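Local structure of Wnt inhibitor of Dorsal protein (Drosophila melanogaster, 4KRR) at residues I115-R120 with Q187-D192; D171-E176 with L191-F196. The protein probably acts as a secreted Wnt-family ligand of frizzled receptors, this chain being its N-terminal domain and linker. One frame throughout, in Å; residues are numbered along the deposited sequence.

Contact 1 sets helix 113-127 against the loop that leads into strand 195-196; contact 2 then pairs that strand, in parallel, with strand 173-174. Their centres lie about 8 Å apart and they share Leu-191 and Asp-192, so a single run of chain, 187-196, meets the helix and then its partner strand. Two probable hydrogen bonds join them: His-117 NE2 to Ser-193 O, 2.9 Å, and Asn-118 OD1 to Val-195 N, 2.8 Å. Each links a polar side chain of the helix to the backbone of 191-196. Beside these bonds the packing continues, with His-117 CD2 at 3.6 Å from Val-195 CG2.

Contact 1: residues I115-R120 with Q187-D192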
ATOM      1  N   ILE A 115     -11.108  -5.498  -7.800  1.00 43.82           N
ATOM      2  CA  ILE A 115     -10.653  -4.283  -7.132  1.00 42.12           C
ATOM      3  C   ILE A 115     -10.918  -4.327  -5.630  1.00 39.53           C
ATOM      4  O   ILE A 115     -10.018  -4.077  -4.828  1.00 42.43           O
ATOM      5  CB  ILE A 115     -11.331  -3.034  -7.724  1.00 44.44           C
ATOM      6  CG1 ILE A 115     -10.993  -2.900  -9.210  1.00 54.72           C
ATOM      7  CG2 ILE A 115     -10.904  -1.788  -6.970  1.00 50.30           C
ATOM      8  CD1 ILE A 115      -9.514  -2.741  -9.485  1.00 53.78           C
ATOM      9  N   GLY A 116     -12.151  -4.652  -5.257  1.00 39.14           N
ATOM     10  CA  GLY A 116     -12.535  -4.722  -3.860  1.00 36.42           C
ATOM     11  C   GLY A 116     -11.718  -5.736  -3.082  1.00 41.44           C
ATOM     12  O   GLY A 116     -11.273  -5.467  -1.967  1.00 37.47           O
ATOM     13  N   HIS A 117     -11.515  -6.907  -3.678  1.00 36.29           N
ATOM     14  CA  HIS A 117     -10.759  -7.967  -3.027  1.00 42.43           C
ATOM     15  C   HIS A 117      -9.312  -7.554  -2.810  1.00 31.22           C
ATOM     16  O   HIS A 117      -8.741  -7.799  -1.748  1.00 34.17           O
ATOM     17  CB  HIS A 117     -10.805  -9.251  -3.853  1.00 40.28           C
ATOM     18  CG  HIS A 117      -9.895 -10.323  -3.343  1.00 42.52           C
ATOM     19  ND1 HIS A 117     -10.195 -11.093  -2.241  1.00 42.42           N
ATOM     20  CD2 HIS A 117      -8.683 -10.746  -3.778  1.00 35.72           C
ATOM     21  CE1 HIS A 117      -9.211 -11.948  -2.021  1.00 45.61           C
ATOM     22  NE2 HIS A 117      -8.282 -11.759  -2.941  1.00 38.87           N
ATOM     23  N   ASN A 118      -8.724  -6.927  -3.824  1.00 27.71           N
ATOM     24  CA  ASN A 118      -7.319  -6.544  -3.767  1.00 37.47           C
ATOM     25  C   ASN A 118      -7.048  -5.459  -2.733  1.00 39.88           C
ATOM     26  O   ASN A 118      -5.987  -5.433  -2.118  1.00 32.80           O
ATOM     27  CB  ASN A 118      -6.815  -6.114  -5.147  1.00 25.26           C
ATOM     28  CG  ASN A 118      -6.717  -7.277  -6.117  1.00 34.65           C
ATOM     29  OD1 ASN A 118      -6.612  -8.434  -5.706  1.00 31.48           O
ATOM     30  ND2 ASN A 118      -6.749  -6.977  -7.411  1.00 27.34           N
ATOM     31  N   ARG A 119      -8.010  -4.563  -2.538  1.00 35.01           N
ATOM     32  CA  ARG A 119      -7.861  -3.541  -1.512  1.00 46.33           C
ATOM     33  C   ARG A 119      -7.853  -4.177  -0.126  1.00 42.92           C
ATOM     34  O   ARG A 119      -7.119  -3.743   0.763  1.00 38.46           O
ATOM     35  CB  ARG A 119      -8.955  -2.481  -1.632  1.00 45.04           C
ATOM     36  CG  ARG A 119      -8.896  -1.705  -2.934  1.00 59.22           C
ATOM     37  CD  ARG A 119      -9.910  -0.583  -2.961  1.00 66.28           C
ATOM     38  NE  ARG A 119      -9.987   0.043  -4.277  1.00 72.88           N
ATOM     39  CZ  ARG A 119     -10.786   1.062  -4.570  1.00 75.62           C
ATOM     40  NH1 ARG A 119     -11.573   1.571  -3.636  1.00 81.21           N
ATOM     41  NH2 ARG A 119     -10.799   1.572  -5.794  1.00 78.42           N
ATOM     42  N   ARG A 120      -8.663  -5.220   0.049  1.00 36.98           N
ATOM     43  CA  ARG A 120      -8.642  -5.999   1.284  1.00 35.81           C
ATOM     44  C   ARG A 120      -7.303  -6.715   1.460  1.00 38.47           C
ATOM     45  O   ARG A 120      -6.792  -6.820   2.574  1.00 35.69           O
ATOM     46  CB  ARG A 120      -9.790  -7.013   1.310  1.00 36.42           C
ATOM     47  CG  ARG A 120     -11.156  -6.395   1.564  1.00 47.81           C
ATOM     48  CD  ARG A 120     -12.272  -7.422   1.424  1.00 54.66           C
ATOM     49  NE  ARG A 120     -12.052  -8.597   2.262  1.00 59.61           N
ATOM     50  CZ  ARG A 120     -12.426  -8.690   3.535  1.00 77.43           C
ATOM     51  NH1 ARG A 120     -13.039  -7.674   4.125  1.00 86.85           N
ATOM     52  NH2 ARG A 120     -12.186  -9.800   4.219  1.00 83.85           N
ATOM     53  N   GLN A 187     -14.000 -15.171   2.535  1.00 73.81           N
ATOM     54  CA  GLN A 187     -13.391 -16.458   2.876  1.00 76.10           C
ATOM     55  C   GLN A 187     -13.427 -17.471   1.732  1.00 71.48           C
ATOM     56  O   GLN A 187     -13.356 -18.678   1.963  1.00 78.11           O
ATOM     57  CB  GLN A 187     -14.015 -17.056   4.144  1.00 79.62           C
ATOM     58  CG  GLN A 187     -13.582 -16.377   5.430  1.00 81.97           C
ATOM     59  CD  GLN A 187     -13.253 -17.370   6.529  1.00 94.36           C
ATOM     60  OE1 GLN A 187     -12.246 -17.234   7.221  1.00103.76           O
ATOM     61  NE2 GLN A 187     -14.105 -18.377   6.694  1.00 90.43           N
ATOM     62  N   ASN A 188     -13.536 -16.980   0.503  1.00 54.62           N
ATOM     63  CA  ASN A 188     -13.446 -17.844  -0.669  1.00 53.89           C
ATOM     64  C   ASN A 188     -12.037 -17.810  -1.248  1.00 55.57           C
ATOM     65  O   ASN A 188     -11.354 -18.831  -1.302  1.00 60.47           O
ATOM     66  CB  ASN A 188     -14.474 -17.440  -1.727  1.00 51.44           C
ATOM     67  CG  ASN A 188     -14.354 -18.256  -3.000  1.00 58.11           C
ATOM     68  OD1 ASN A 188     -14.244 -17.705  -4.095  1.00 60.89           O
ATOM     69  ND2 ASN A 188     -14.366 -19.577  -2.860  1.00 72.74           N
ATOM     70  N   ILE A 189     -11.606 -16.628  -1.676  1.00 50.61           N
ATOM     71  CA  ILE A 189     -10.233 -16.430  -2.124  1.00 53.24           C
ATOM     72  C   ILE A 189      -9.405 -15.905  -0.958  1.00 48.16           C
ATOM     73  O   ILE A 189      -9.818 -14.961  -0.284  1.00 47.26           O
ATOM     74  CB  ILE A 189     -10.162 -15.445  -3.308  1.00 40.60           C
ATOM     75  CG1 ILE A 189     -10.909 -16.015  -4.515  1.00 44.89           C
ATOM     76  CG2 ILE A 189      -8.712 -15.137  -3.677  1.00 43.00           C
ATOM     77  CD1 ILE A 189     -10.816 -15.156  -5.755  1.00 48.20           C
ATOM     78  N   PRO A 190      -8.243 -16.531  -0.703  1.00 54.49           N
ATOM     79  CA  PRO A 190      -7.358 -16.130   0.398  1.00 55.05           C
ATOM     80  C   PRO A 190      -7.008 -14.645   0.362  1.00 50.96           C
ATOM     81  O   PRO A 190      -6.830 -14.071  -0.714  1.00 41.20           O
ATOM     82  CB  PRO A 190      -6.101 -16.987   0.175  1.00 53.91           C
ATOM     83  CG  PRO A 190      -6.230 -17.537  -1.219  1.00 66.06           C
ATOM     84  CD  PRO A 190      -7.696 -17.672  -1.453  1.00 55.95           C
ATOM     85  N   LEU A 191      -6.915 -14.037   1.539  1.00 47.15           N
ATOM     86  CA  LEU A 191      -6.697 -12.600   1.652  1.00 45.35           C
ATOM     87  C   LEU A 191      -5.241 -12.204   1.404  1.00 43.64           C
ATOM     88  O   LEU A 191      -4.903 -11.021   1.411  1.00 49.23           O
ATOM     89  CB  LEU A 191      -7.153 -12.103   3.027  1.00 57.52           C
ATOM     90  CG  LEU A 191      -7.763 -10.702   3.081  1.00 65.52           C
ATOM     91  CD1 LEU A 191      -8.999 -10.625   2.196  1.00 49.91           C
ATOM     92  CD2 LEU A 191      -8.102 -10.322   4.514  1.00 72.34           C
ATOM     93  N   ASP A 192      -4.380 -13.193   1.190  1.00 39.84           N
ATOM     94  CA  ASP A 192      -2.978 -12.921   0.892  1.00 44.37           C
ATOM     95  C   ASP A 192      -2.682 -13.153  -0.586  1.00 46.18           C
ATOM     96  O   ASP A 192      -1.523 -13.224  -0.995  1.00 51.06           O
ATOM     97  CB  ASP A 192      -2.055 -13.773   1.769  1.00 55.66           C
ATOM     98  CG  ASP A 192      -2.215 -15.258   1.516  1.00 62.54           C
ATOM     99  OD1 ASP A 192      -3.278 -15.667   1.008  1.00 64.19           O
ATOM    100  OD2 ASP A 192      -1.275 -16.019   1.831  1.00 69.98           O
TER
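His-117 meets the loop with the CE1-NE2 end of its imidazole. CE1 comes within 3.4 Å of the carbonyl O of Pro-190, which lies at the ring edge and near its plane, while the CG2 methyl of Ile-189 packs obliquely against the same end, 3.5 Å from NE2. No hydrogen bond joins the two segments directly; NE2 is instead bonded to the carbonyl O of Ser-193, just beyond the loop segment. Histidine suits this place because one flat ring offers a polar nitrogen to the backbone and carbon atoms to an aliphatic neighbour. CB points toward the loop, and chi1 172° sets CG anti to the backbone N.

One turn further on, Arg-120 and Leu-191 cross at about a right angle. The CD1 methyl of Leu-191 lies 3.7 Å from Arg-120 NE and 3.8 Å from Arg-120 CB, and its CD2 is 4.1 Å from Arg-120 NH2. The arginine chain bends at chi3 (54°), which turns NE beside this methyl. Arginine fits here, since CB, NE and NH2 all lie against the leucine methyls while the charged end can stay near solvent, Arg-120 being exposed.

Ile-189 in turn is backed by Leu-175, Ile-184 and Val-195. In this plain helix-on-loop packing of the Wnt N-terminal domain, it joins helix 113-127 to strand 195-196, and Asn-118 on the helix reaches Val-56 of helix 53-75.

Contact 2: residues D171-E176 with L191-F196; sequences DAIQLE and LDSLVF
A short two-stranded parallel sheet of the Wnt N-terminal domain forms where Ile-173 pairs with Val-195 and Gln-174 with Phe-196. Three backbone hydrogen bonds hold it: Ile-173 N to Leu-194 O at 2.9 Å, Phe-196 N to Ile-173 O at 3.0 Å, and Leu-175 N to Phe-196 O at 2.8 Å. The first is nearly straight, with 169° at the hydrogen. CA-H groups of Ala-172, Val-195 and Gln-174 make additional contacts with the same three carbonyl oxygens.

On the face bearing Gln-174 and Phe-196, Gln-174 CB sits over one face of the phenyl ring in a CH-pi contact, 3.9 Å from the centroid. With CG anti to the backbone N (chi1 -171°), the chain then slants outward past the rim, where CD of Gln-174 is 3.4 Å from CE2 of Phe-196. The amide and ring planes are 32° apart. Glutamine suits this exposed position: CB packs on the aromatic face while the amide passes the rim and NE2 bonds to Asp-199 OD1. The small Ala-172 fits at the ring edge, its CB 3.8 Å from Phe-196 CD1.

The other face carries Ile-173 and Val-195, beta-branched residues suited to a strand. Just past the strand, Leu-175 crosses Val-195 obliquely, its CD1 3.8 Å from Val-195 CB. Beside this pairing, a water bridges Asp-171 O and Ser-193 OG.

Phe-196 and Leu-194 pack on Val-56 of helix 53-75, whereas Leu-194 also meets Asn-118 and Val-121 of helix 113-127; strand 173-174 follows closely on helix 158-170.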
ATOM      1  N   ASP A 171       2.517 -14.066  -7.619  1.00 42.05           N
ATOM      2  CA  ASP A 171       1.677 -15.207  -7.268  1.00 41.04           C
ATOM      3  C   ASP A 171       0.190 -14.911  -7.427  1.00 42.61           C
ATOM      4  O   ASP A 171      -0.653 -15.620  -6.875  1.00 42.79           O
ATOM      5  CB  ASP A 171       1.963 -15.648  -5.832  1.00 32.93           C
ATOM      6  CG  ASP A 171       3.394 -16.113  -5.637  1.00 43.31           C
ATOM      7  OD1 ASP A 171       3.964 -16.705  -6.579  1.00 41.15           O
ATOM      8  OD2 ASP A 171       3.947 -15.886  -4.541  1.00 49.55           O
ATOM      9  N   ALA A 172      -0.129 -13.864  -8.183  1.00 39.14           N
ATOM     10  CA  ALA A 172      -1.513 -13.441  -8.373  1.00 35.40           C
ATOM     11  C   ALA A 172      -2.353 -14.504  -9.077  1.00 40.96           C
ATOM     12  O   ALA A 172      -1.847 -15.262  -9.907  1.00 37.89           O
ATOM     13  CB  ALA A 172      -1.562 -12.130  -9.144  1.00 35.93           C
ATOM     14  N   ILE A 173      -3.639 -14.550  -8.743  1.00 47.34           N
ATOM     15  CA  ILE A 173      -4.551 -15.528  -9.326  1.00 44.05           C
ATOM     16  C   ILE A 173      -5.402 -14.904 -10.422  1.00 39.79           C
ATOM     17  O   ILE A 173      -6.022 -13.857 -10.219  1.00 36.01           O
ATOM     18  CB  ILE A 173      -5.495 -16.117  -8.265  1.00 47.03           C
ATOM     19  CG1 ILE A 173      -4.698 -16.652  -7.076  1.00 42.31           C
ATOM     20  CG2 ILE A 173      -6.374 -17.209  -8.874  1.00 37.08           C
ATOM     21  CD1 ILE A 173      -5.564 -17.127  -5.931  1.00 40.23           C
ATOM     22  N   GLN A 174      -5.436 -15.548 -11.583  1.00 31.49           N
ATOM     23  CA  GLN A 174      -6.271 -15.068 -12.674  1.00 40.60           C
ATOM     24  C   GLN A 174      -7.681 -15.632 -12.565  1.00 42.46           C
ATOM     25  O   GLN A 174      -7.871 -16.827 -12.332  1.00 40.14           O
ATOM     26  CB  GLN A 174      -5.662 -15.415 -14.031  1.00 38.93           C
ATOM     27  CG  GLN A 174      -6.385 -14.758 -15.197  1.00 41.38           C
ATOM     28  CD  GLN A 174      -5.587 -14.809 -16.482  1.00 47.55           C
ATOM     29  OE1 GLN A 174      -4.546 -15.460 -16.554  1.00 47.36           O
ATOM     30  NE2 GLN A 174      -6.070 -14.116 -17.507  1.00 50.12           N
ATOM     31  N   LEU A 175      -8.667 -14.759 -12.734  1.00 43.96           N
ATOM     32  CA  LEU A 175     -10.064 -15.149 -12.619  1.00 47.14           C
ATOM     33  C   LEU A 175     -10.718 -15.206 -13.989  1.00 47.35           C
ATOM     34  O   LEU A 175     -10.478 -14.348 -14.839  1.00 41.58           O
ATOM     35  CB  LEU A 175     -10.817 -14.162 -11.728  1.00 37.29           C
ATOM     36  CG  LEU A 175     -10.244 -13.927 -10.330  1.00 40.90           C
ATOM     37  CD1 LEU A 175     -11.102 -12.923  -9.576  1.00 26.59           C
ATOM     38  CD2 LEU A 175     -10.138 -15.236  -9.562  1.00 41.17           C
ATOM     39  N   GLU A 176     -11.543 -16.224 -14.200  1.00 44.32           N
ATOM     40  CA  GLU A 176     -12.286 -16.356 -15.442  1.00 51.45           C
ATOM     41  C   GLU A 176     -13.785 -16.348 -15.159  1.00 51.10           C
ATOM     42  O   GLU A 176     -14.260 -17.055 -14.272  1.00 54.38           O
ATOM     43  CB  GLU A 176     -11.883 -17.639 -16.168  1.00 53.46           C
ATOM     44  CG  GLU A 176     -12.546 -17.819 -17.519  1.00 67.25           C
ATOM     45  CD  GLU A 176     -12.072 -19.067 -18.234  1.00 86.15           C
ATOM     46  OE1 GLU A 176     -11.167 -19.747 -17.707  1.00 82.05           O
ATOM     47  OE2 GLU A 176     -12.605 -19.369 -19.323  1.00 97.98           O
ATOM     48  N   LEU A 191      -6.915 -14.037   1.539  1.00 47.15           N
ATOM     49  CA  LEU A 191      -6.697 -12.600   1.652  1.00 45.35           C
ATOM     50  C   LEU A 191      -5.241 -12.204   1.404  1.00 43.64           C
ATOM     51  O   LEU A 191      -4.903 -11.021   1.411  1.00 49.23           O
ATOM     52  CB  LEU A 191      -7.153 -12.103   3.027  1.00 57.52           C
ATOM     53  CG  LEU A 191      -7.763 -10.702   3.081  1.00 65.52           C
ATOM     54  CD1 LEU A 191      -8.999 -10.625   2.196  1.00 49.91           C
ATOM     55  CD2 LEU A 191      -8.102 -10.322   4.514  1.00 72.34           C
ATOM     56  N   ASP A 192      -4.380 -13.193   1.190  1.00 39.84           N
ATOM     57  CA  ASP A 192      -2.978 -12.921   0.892  1.00 44.37           C
ATOM     58  C   ASP A 192      -2.682 -13.153  -0.586  1.00 46.18           C
ATOM     59  O   ASP A 192      -1.523 -13.224  -0.995  1.00 51.06           O
ATOM     60  CB  ASP A 192      -2.055 -13.773   1.769  1.00 55.66           C
ATOM     61  CG  ASP A 192      -2.215 -15.258   1.516  1.00 62.54           C
ATOM     62  OD1 ASP A 192      -3.278 -15.667   1.008  1.00 64.19           O
ATOM     63  OD2 ASP A 192      -1.275 -16.019   1.831  1.00 69.98           O
ATOM     64  N   SER A 193      -3.742 -13.272  -1.381  1.00 40.37           N
ATOM     65  CA  SER A 193      -3.605 -13.445  -2.824  1.00 37.59           C
ATOM     66  C   SER A 193      -4.287 -12.314  -3.585  1.00 42.43           C
ATOM     67  O   SER A 193      -5.479 -12.065  -3.408  1.00 40.32           O
ATOM     68  CB  SER A 193      -4.187 -14.790  -3.268  1.00 39.11           C
ATOM     69  OG  SER A 193      -3.468 -15.875  -2.709  1.00 53.24           O
ATOM     70  N   LEU A 194      -3.523 -11.629  -4.428  1.00 33.33           N
ATOM     71  CA  LEU A 194      -4.088 -10.642  -5.337  1.00 37.91           C
ATOM     72  C   LEU A 194      -4.751 -11.369  -6.498  1.00 43.09           C
ATOM     73  O   LEU A 194      -4.347 -12.477  -6.857  1.00 36.85           O
ATOM     74  CB  LEU A 194      -2.998  -9.710  -5.866  1.00 37.24           C
ATOM     75  CG  LEU A 194      -2.308  -8.786  -4.861  1.00 40.05           C
ATOM     76  CD1 LEU A 194      -1.073  -8.150  -5.489  1.00 29.20           C
ATOM     77  CD2 LEU A 194      -3.274  -7.716  -4.375  1.00 40.21           C
ATOM     78  N   VAL A 195      -5.769 -10.750  -7.085  1.00 34.94           N
ATOM     79  CA  VAL A 195      -6.448 -11.346  -8.226  1.00 36.62           C
ATOM     80  C   VAL A 195      -6.493 -10.390  -9.410  1.00 31.16           C
ATOM     81  O   VAL A 195      -6.535  -9.173  -9.236  1.00 35.49           O
ATOM     82  CB  VAL A 195      -7.888 -11.798  -7.873  1.00 34.03           C
ATOM     83  CG1 VAL A 195      -7.860 -12.891  -6.813  1.00 28.95           C
ATOM     84  CG2 VAL A 195      -8.730 -10.615  -7.412  1.00 29.16           C
ATOM     85  N   PHE A 196      -6.464 -10.952 -10.614  1.00 29.98           N
ATOM     86  CA  PHE A 196      -6.657 -10.176 -11.832  1.00 32.25           C
ATOM     87  C   PHE A 196      -7.536 -10.969 -12.787  1.00 36.17           C
ATOM     88  O   PHE A 196      -7.814 -12.145 -12.548  1.00 36.01           O
ATOM     89  CB  PHE A 196      -5.318  -9.803 -12.486  1.00 25.17           C
ATOM     90  CG  PHE A 196      -4.538 -10.977 -13.008  1.00 31.87           C
ATOM     91  CD1 PHE A 196      -3.780 -11.759 -12.151  1.00 28.54           C
ATOM     92  CD2 PHE A 196      -4.539 -11.278 -14.360  1.00 39.12           C
ATOM     93  CE1 PHE A 196      -3.057 -12.834 -12.631  1.00 33.25           C
ATOM     94  CE2 PHE A 196      -3.815 -12.350 -14.846  1.00 38.80           C
ATOM     95  CZ  PHE A 196      -3.073 -13.126 -13.983  1.00 38.41           C
TER
HETATM   96  O   HOH W   1      -1.482 -16.113  -4.597  1.00 48.11           O